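Phytoene synthase (Enterococcus hirae, PDB 5IYS) probably joins two farnesyl diphosphate molecules head to head, as dehydrosqualene synthases do, in a magnesium-dependent prenyl-transfer reaction. Local coordinates at residues Leu128-Leu141 / Ala158-Ile170. Numbering follows the deposited sequence.
Sequences LEEYCYYVAGSVGL and AKKLGEAMQLTNI. With MG (magnesium ion), chain D; FPS (S-[(2E,6E)-3,7,11-trimethyldodeca-2,6,10-trienyl] trihydrogen thiodiphosphate), chain G; FPS (S-[(2E,6E)-3,7,11-trimethyldodeca-2,6,10-trienyl] trihydrogen thiodiphosphate), chain H.
Gly137 and Gly162 meet backbone to backbone, their CA atoms only 4.1 Å apart, where the helix through 128-141 is distorted by a wider pi-type turn at 133-137. The two segments run with their directions 130° apart and approach to 7.0 Å between axes. Glycine suits Gly162 because a beta carbon there would collide with Ala136 O and Gly137 CA. Beside this crossing the small methyl of Ala136 fits against Gln166 CB and the carbonyl oxygen of Gly162. Cys132 acts as a knob in a hole formed by Glu163, Gln166, Leu167 and Ile170, its SG 3.5 Å from Gln166 CG. Further along, Leu128 divides its branches: CD1 meets Ile170 CD1 tip to tip at 3.7 Å, while CD2 turns to Leu167 CD2. Gln166 bends at its second torsion (chi2 54°), which sets its amide against Val135 CG2 and beside the ligands; buried NE2 finds no polar partner and lies 3.5 Å from C4 of the farnesyl thiodiphosphate of chain H. At the more open margin, Lys159 lays its aliphatic CD obliquely against the Tyr133 ring, 3.5 Å from CD1, while the Tyr133 hydroxyl bonds to Asp108. The carboxylates of Glu129 and Glu163 come near each other without pairing; a water donates to Glu129 O and, weakly, to Glu163 OE1. Both segments line the pocket that holds the two farnesyl thiodiphosphate molecules in this all-helical isoprenoid synthase fold: Val139 touches both farnesyl chains, Leu161 and Met165 pack on that of chain G, and Asn169 OD1 binds magnesium at 2.1 Å. Helix 104-116 packs against 128-141 through Val135 and Val139, whereas helices 207-227 and 236-258 both pack against 158-170, and Leu161 touches each of them.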
loop_
_atom_site.group_PDB
_atom_site.type_symbol
_atom_site.label_atom_id
_atom_site.label_comp_id
_atom_site.label_asym_id
_atom_site.label_seq_id
_atom_site.Cartn_x
_atom_site.Cartn_y
_atom_site.Cartn_z
ATOM N N LEU A 128 9.535 7.336 10.886
ATOM C CA LEU A 128 8.260 6.858 10.362
ATOM C C LEU A 128 8.317 6.851 8.833
ATOM O O LEU A 128 7.790 5.941 8.194
ATOM C CB LEU A 128 7.090 7.728 10.835
ATOM C CG LEU A 128 5.673 7.309 10.385
ATOM C CD1 LEU A 128 5.358 5.835 10.692
ATOM C CD2 LEU A 128 4.599 8.200 11.005
ATOM N N GLU A 129 8.978 7.848 8.252
ATOM C CA GLU A 129 9.121 7.899 6.797
ATOM C C GLU A 129 9.964 6.747 6.215
ATOM O O GLU A 129 9.660 6.196 5.152
ATOM C CB GLU A 129 9.658 9.277 6.397
ATOM C CG GLU A 129 10.343 9.293 5.045
ATOM C CD GLU A 129 11.022 10.624 4.772
ATOM O OE1 GLU A 129 11.620 11.197 5.709
ATOM O OE2 GLU A 129 10.923 11.106 3.625
ATOM N N GLU A 130 11.038 6.357 6.892
ATOM C CA GLU A 130 11.841 5.214 6.427
ATOM C C GLU A 130 10.997 3.948 6.473
ATOM O O GLU A 130 11.014 3.121 5.556
ATOM C CB GLU A 130 13.089 5.045 7.313
ATOM C CG GLU A 130 14.223 5.978 6.919
ATOM C CD GLU A 130 15.083 5.374 5.824
ATOM O OE1 GLU A 130 15.641 4.270 6.023
ATOM O OE2 GLU A 130 15.168 5.985 4.739
ATOM N N TYR A 131 10.235 3.803 7.543
ATOM C CA TYR A 131 9.428 2.595 7.694
ATOM C C TYR A 131 8.363 2.525 6.590
ATOM O O TYR A 131 8.146 1.457 5.998
ATOM C CB TYR A 131 8.784 2.567 9.073
ATOM C CG TYR A 131 7.686 1.543 9.193
ATOM C CD1 TYR A 131 7.991 0.201 9.361
ATOM C CD2 TYR A 131 6.345 1.926 9.141
ATOM C CE1 TYR A 131 6.964 -0.752 9.428
ATOM C CE2 TYR A 131 5.331 0.984 9.182
ATOM C CZ TYR A 131 5.644 -0.341 9.397
ATOM O OH TYR A 131 4.626 -1.278 9.465
ATOM N N CYS A 132 7.744 3.666 6.278
ATOM C CA CYS A 132 6.708 3.707 5.235
ATOM C C CYS A 132 7.315 3.332 3.905
ATOM O O CYS A 132 6.628 2.720 3.104
ATOM C CB CYS A 132 6.048 5.071 5.104
ATOM S SG CYS A 132 5.015 5.561 6.511
ATOM N N TYR A 133 8.605 3.605 3.689
ATOM C CA TYR A 133 9.233 3.151 2.435
ATOM C C TYR A 133 9.224 1.627 2.433
ATOM O O TYR A 133 8.847 0.973 1.449
ATOM C CB TYR A 133 10.675 3.660 2.231
ATOM C CG TYR A 133 11.341 2.851 1.137
ATOM C CD1 TYR A 133 10.824 2.885 -0.158
ATOM C CD2 TYR A 133 12.218 1.813 1.449
ATOM C CE1 TYR A 133 11.247 1.974 -1.144
ATOM C CE2 TYR A 133 12.690 0.938 0.456
ATOM C CZ TYR A 133 12.173 1.021 -0.830
ATOM O OH TYR A 133 12.522 0.125 -1.824
ATOM N N TYR A 134 9.777 1.041 3.484
ATOM C CA TYR A 134 9.989 -0.403 3.449
ATOM C C TYR A 134 8.689 -1.177 3.237
ATOM O O TYR A 134 8.679 -2.179 2.512
ATOM C CB TYR A 134 10.716 -0.903 4.690
ATOM C CG TYR A 134 12.206 -0.652 4.559
ATOM C CD1 TYR A 134 13.026 -1.545 3.871
ATOM C CD2 TYR A 134 12.762 0.536 5.004
ATOM C CE1 TYR A 134 14.394 -1.276 3.682
ATOM C CE2 TYR A 134 14.123 0.806 4.832
ATOM C CZ TYR A 134 14.935 -0.115 4.191
ATOM O OH TYR A 134 16.282 0.160 4.024
ATOM N N VAL A 135 7.596 -0.732 3.845
ATOM C CA VAL A 135 6.370 -1.519 3.699
ATOM C C VAL A 135 5.386 -0.973 2.675
ATOM O O VAL A 135 4.318 -1.551 2.491
ATOM C CB VAL A 135 5.621 -1.704 5.024
ATOM C CG1 VAL A 135 6.491 -2.405 6.057
ATOM C CG2 VAL A 135 5.062 -0.355 5.528
ATOM N N ALA A 136 5.633 0.202 2.111
ATOM C CA ALA A 136 4.604 0.771 1.257
ATOM C C ALA A 136 5.188 1.437 0.033
ATOM O O ALA A 136 4.768 1.169 -1.096
ATOM C CB ALA A 136 3.668 1.711 2.064
ATOM N N GLY A 137 6.215 2.259 0.238
ATOM C CA GLY A 137 6.939 2.823 -0.909
ATOM C C GLY A 137 7.579 1.740 -1.771
ATOM O O GLY A 137 7.601 1.841 -3.009
ATOM N N SER A 138 7.969 0.632 -1.140
ATOM C CA SER A 138 8.523 -0.486 -1.895
ATOM C C SER A 138 7.517 -1.066 -2.888
ATOM O O SER A 138 7.896 -1.536 -3.979
ATOM C CB SER A 138 9.041 -1.588 -0.954
ATOM O OG SER A 138 7.982 -2.021 -0.097
ATOM N N VAL A 139 6.264 -1.134 -2.461
ATOM C CA VAL A 139 5.186 -1.621 -3.335
ATOM C C VAL A 139 5.081 -0.775 -4.607
ATOM O O VAL A 139 4.947 -1.278 -5.718
ATOM C CB VAL A 139 3.809 -1.610 -2.630
ATOM C CG1 VAL A 139 2.729 -2.142 -3.595
ATOM C CG2 VAL A 139 3.835 -2.557 -1.412
ATOM N N GLY A 140 5.179 0.529 -4.461
ATOM C CA GLY A 140 5.244 1.394 -5.646
ATOM C C GLY A 140 6.367 0.985 -6.579
ATOM O O GLY A 140 6.193 0.902 -7.803
ATOM N N LEU A 141 7.531 0.694 -5.999
ATOM C CA LEU A 141 8.647 0.272 -6.821
ATOM C C LEU A 141 8.458 -1.084 -7.470
ATOM O O LEU A 141 8.969 -1.320 -8.568
ATOM C CB LEU A 141 9.936 0.307 -5.999
ATOM C CG LEU A 141 10.282 1.706 -5.481
ATOM C CD1 LEU A 141 11.737 1.709 -5.006
ATOM C CD2 LEU A 141 10.070 2.726 -6.586
ATOM N N ALA A 158 6.809 7.865 -7.001
ATOM C CA ALA A 158 6.199 6.579 -6.726
ATOM C C ALA A 158 6.321 6.283 -5.248
ATOM O O ALA A 158 5.365 5.850 -4.605
ATOM C CB ALA A 158 6.867 5.503 -7.533
ATOM N N LYS A 159 7.513 6.496 -4.697
ATOM C CA LYS A 159 7.720 6.255 -3.278
ATOM C C LYS A 159 6.842 7.169 -2.452
ATOM O O LYS A 159 6.392 6.781 -1.390
ATOM C CB LYS A 159 9.182 6.482 -2.893
ATOM C CG LYS A 159 10.124 5.360 -3.325
ATOM C CD LYS A 159 11.411 5.407 -2.502
ATOM C CE LYS A 159 12.469 6.303 -3.125
ATOM N NZ LYS A 159 13.698 6.342 -2.265
ATOM N N LYS A 160 6.639 8.398 -2.907
ATOM C CA LYS A 160 5.733 9.305 -2.198
ATOM C C LYS A 160 4.281 8.783 -2.144
ATOM O O LYS A 160 3.569 9.033 -1.162
ATOM C CB LYS A 160 5.786 10.701 -2.814
ATOM C CG LYS A 160 7.111 11.439 -2.461
ATOM C CD LYS A 160 7.205 12.792 -3.165
ATOM C CE LYS A 160 8.396 13.599 -2.673
ATOM N NZ LYS A 160 8.428 14.806 -3.540
ATOM N N LEU A 161 3.790 8.176 -3.223
ATOM C CA LEU A 161 2.389 7.729 -3.222
ATOM C C LEU A 161 2.237 6.567 -2.218
ATOM O O LEU A 161 1.234 6.438 -1.504
ATOM C CB LEU A 161 1.961 7.218 -4.611
ATOM C CG LEU A 161 0.521 6.678 -4.715
ATOM C CD1 LEU A 161 -0.526 7.582 -4.075
ATOM C CD2 LEU A 161 0.155 6.390 -6.172
ATOM N N GLY A 162 3.223 5.685 -2.195
ATOM C CA GLY A 162 3.213 4.573 -1.219
ATOM C C GLY A 162 3.267 5.090 0.211
ATOM O O GLY A 162 2.536 4.637 1.092
ATOM N N GLU A 163 4.115 6.083 0.448
ATOM C CA GLU A 163 4.106 6.763 1.726
ATOM C C GLU A 163 2.778 7.441 2.089
ATOM O O GLU A 163 2.322 7.343 3.229
ATOM C CB GLU A 163 5.272 7.775 1.835
ATOM C CG GLU A 163 5.510 8.247 3.266
ATOM C CD GLU A 163 6.524 9.406 3.327
ATOM O OE1 GLU A 163 7.280 9.606 2.353
ATOM O OE2 GLU A 163 6.528 10.159 4.320
ATOM N N ALA A 164 2.179 8.168 1.151
ATOM C CA ALA A 164 0.894 8.812 1.423
ATOM C C ALA A 164 -0.133 7.748 1.846
ATOM O O ALA A 164 -0.994 7.991 2.698
ATOM C CB ALA A 164 0.398 9.568 0.148
ATOM N N MET A 165 -0.171 6.647 1.105
ATOM C CA MET A 165 -1.127 5.586 1.424
ATOM C C MET A 165 -0.885 4.945 2.792
ATOM O O MET A 165 -1.837 4.617 3.525
ATOM C CB MET A 165 -1.097 4.536 0.309
ATOM C CG MET A 165 -1.874 4.969 -0.937
ATOM S SD MET A 165 -1.681 3.709 -2.255
ATOM C CE MET A 165 -2.722 4.469 -3.494
ATOM N N GLN A 166 0.378 4.710 3.123
ATOM C CA GLN A 166 0.700 4.069 4.399
ATOM C C GLN A 166 0.307 5.034 5.534
ATOM O O GLN A 166 -0.209 4.579 6.545
ATOM C CB GLN A 166 2.195 3.734 4.476
ATOM C CG GLN A 166 2.644 3.094 5.776
ATOM C CD GLN A 166 1.839 1.853 6.112
ATOM O OE1 GLN A 166 1.223 1.776 7.173
ATOM N NE2 GLN A 166 1.712 0.954 5.148
ATOM N N LEU A 167 0.601 6.326 5.392
ATOM C CA LEU A 167 0.164 7.328 6.389
ATOM C C LEU A 167 -1.353 7.335 6.551
ATOM O O LEU A 167 -1.877 7.502 7.650
ATOM C CB LEU A 167 0.600 8.735 5.958
ATOM C CG LEU A 167 2.081 9.071 6.126
ATOM C CD1 LEU A 167 2.348 10.522 5.775
ATOM C CD2 LEU A 167 2.534 8.754 7.552
ATOM N N THR A 168 -2.062 7.251 5.429
ATOM C CA THR A 168 -3.526 7.154 5.462
ATOM C C THR A 168 -3.973 5.909 6.236
ATOM O O THR A 168 -4.878 5.965 7.080
ATOM C CB THR A 168 -4.072 7.079 4.017
ATOM O OG1 THR A 168 -3.634 8.236 3.274
ATOM C CG2 THR A 168 -5.599 6.997 4.008
ATOM N N ASN A 169 -3.328 4.780 5.969
ATOM C CA ASN A 169 -3.638 3.543 6.700
ATOM C C ASN A 169 -3.433 3.679 8.215
ATOM O O ASN A 169 -4.274 3.247 9.034
ATOM C CB ASN A 169 -2.823 2.386 6.107
ATOM C CG ASN A 169 -3.171 1.042 6.734
ATOM O OD1 ASN A 169 -2.765 0.775 7.853
ATOM N ND2 ASN A 169 -3.901 0.191 6.007
ATOM N N ILE A 170 -2.351 4.366 8.569
ATOM C CA ILE A 170 -2.010 4.642 9.961
ATOM C C ILE A 170 -3.101 5.493 10.640
ATOM O O ILE A 170 -3.595 5.179 11.744
ATOM C CB ILE A 170 -0.634 5.357 10.027
ATOM C CG1 ILE A 170 0.516 4.356 9.817
ATOM C CG2 ILE A 170 -0.440 6.024 11.363
ATOM C CD1 ILE A 170 1.899 5.001 9.544
HETATM MG MG MG D . -2.105 -0.440 9.486
HETATM C C1 FPS G . -3.135 -1.137 1.804
HETATM S S1 FPS G . -3.194 -2.835 1.371
HETATM C C2 FPS G . -1.954 -0.635 0.993
HETATM C C3 FPS G . -1.096 0.313 1.407
HETATM C C4 FPS G . -1.274 0.984 2.737
HETATM C C5 FPS G . 0.061 0.760 0.534
HETATM C C6 FPS G . 0.173 0.042 -0.810
HETATM C C7 FPS G . 1.096 0.842 -1.707
HETATM C C8 FPS G . 0.890 0.955 -3.032
HETATM C C10 FPS G . 1.949 1.675 -3.839
HETATM C C9 FPS G . -0.295 0.342 -3.739
HETATM C C11 FPS G . 1.294 2.817 -4.620
HETATM C C12 FPS G . 2.285 3.452 -5.582
HETATM C C13 FPS G . 2.422 3.107 -6.883
HETATM C C14 FPS G . 3.420 3.833 -7.749
HETATM C C15 FPS G . 1.581 2.031 -7.519
HETATM P PA FPS G . -5.044 -3.659 1.773
HETATM O O1A FPS G . -5.324 -4.799 0.897
HETATM O O2A FPS G . -4.792 -4.272 3.249
HETATM O O3A FPS G . -6.247 -2.621 1.930
HETATM P PB FPS G . -6.452 -1.994 3.414
HETATM O O1B FPS G . -7.480 -2.778 4.183
HETATM O O2B FPS G . -6.800 -0.552 3.131
HETATM O O3B FPS G . -5.199 -2.014 4.262
HETATM C C1 FPS H . -1.357 -2.914 4.592
HETATM S S1 FPS H . -0.910 -1.774 5.863
HETATM C C2 FPS H . -0.178 -3.803 4.280
HETATM C C3 FPS H . 0.944 -3.403 3.656
HETATM C C4 FPS H . 1.216 -1.973 3.271
HETATM C C5 FPS H . 2.002 -4.446 3.379
HETATM C C6 FPS H . 1.600 -5.364 2.225
HETATM C C7 FPS H . 1.095 -4.558 1.041
HETATM C C8 FPS H . -0.037 -4.891 0.403
HETATM C C10 FPS H . -0.482 -3.986 -0.722
HETATM C C9 FPS H . -0.877 -6.056 0.854
HETATM C C11 FPS H . 0.031 -4.423 -2.076
HETATM C C12 FPS H . -0.865 -3.660 -3.042
HETATM C C13 FPS H . -0.743 -3.702 -4.382
HETATM C C14 FPS H . 0.294 -4.520 -5.089
HETATM C C15 FPS H . -1.684 -2.879 -5.202
HETATM P PA FPS H . -1.551 -2.828 7.490
HETATM O O1A FPS H . -0.814 -4.113 7.565
HETATM O O2A FPS H . -1.242 -1.963 8.812
HETATM O O3A FPS H . -3.170 -2.866 7.429
HETATM P PB FPS H . -4.120 -4.113 7.146
HETATM O O1B FPS H . -4.907 -4.297 8.416
HETATM O O2B FPS H . -3.376 -5.393 6.832
HETATM O O3B FPS H . -4.988 -3.732 5.966
HETATM O O HOH W 1 8.808 6.980 2.552
HETATM O O HOH W 2 -0.230 0.091 9.811
HETATM O O HOH W 3 -2.417 1.021 10.506
HETATM O O HOH W 4 -3.703 -0.853 9.240
#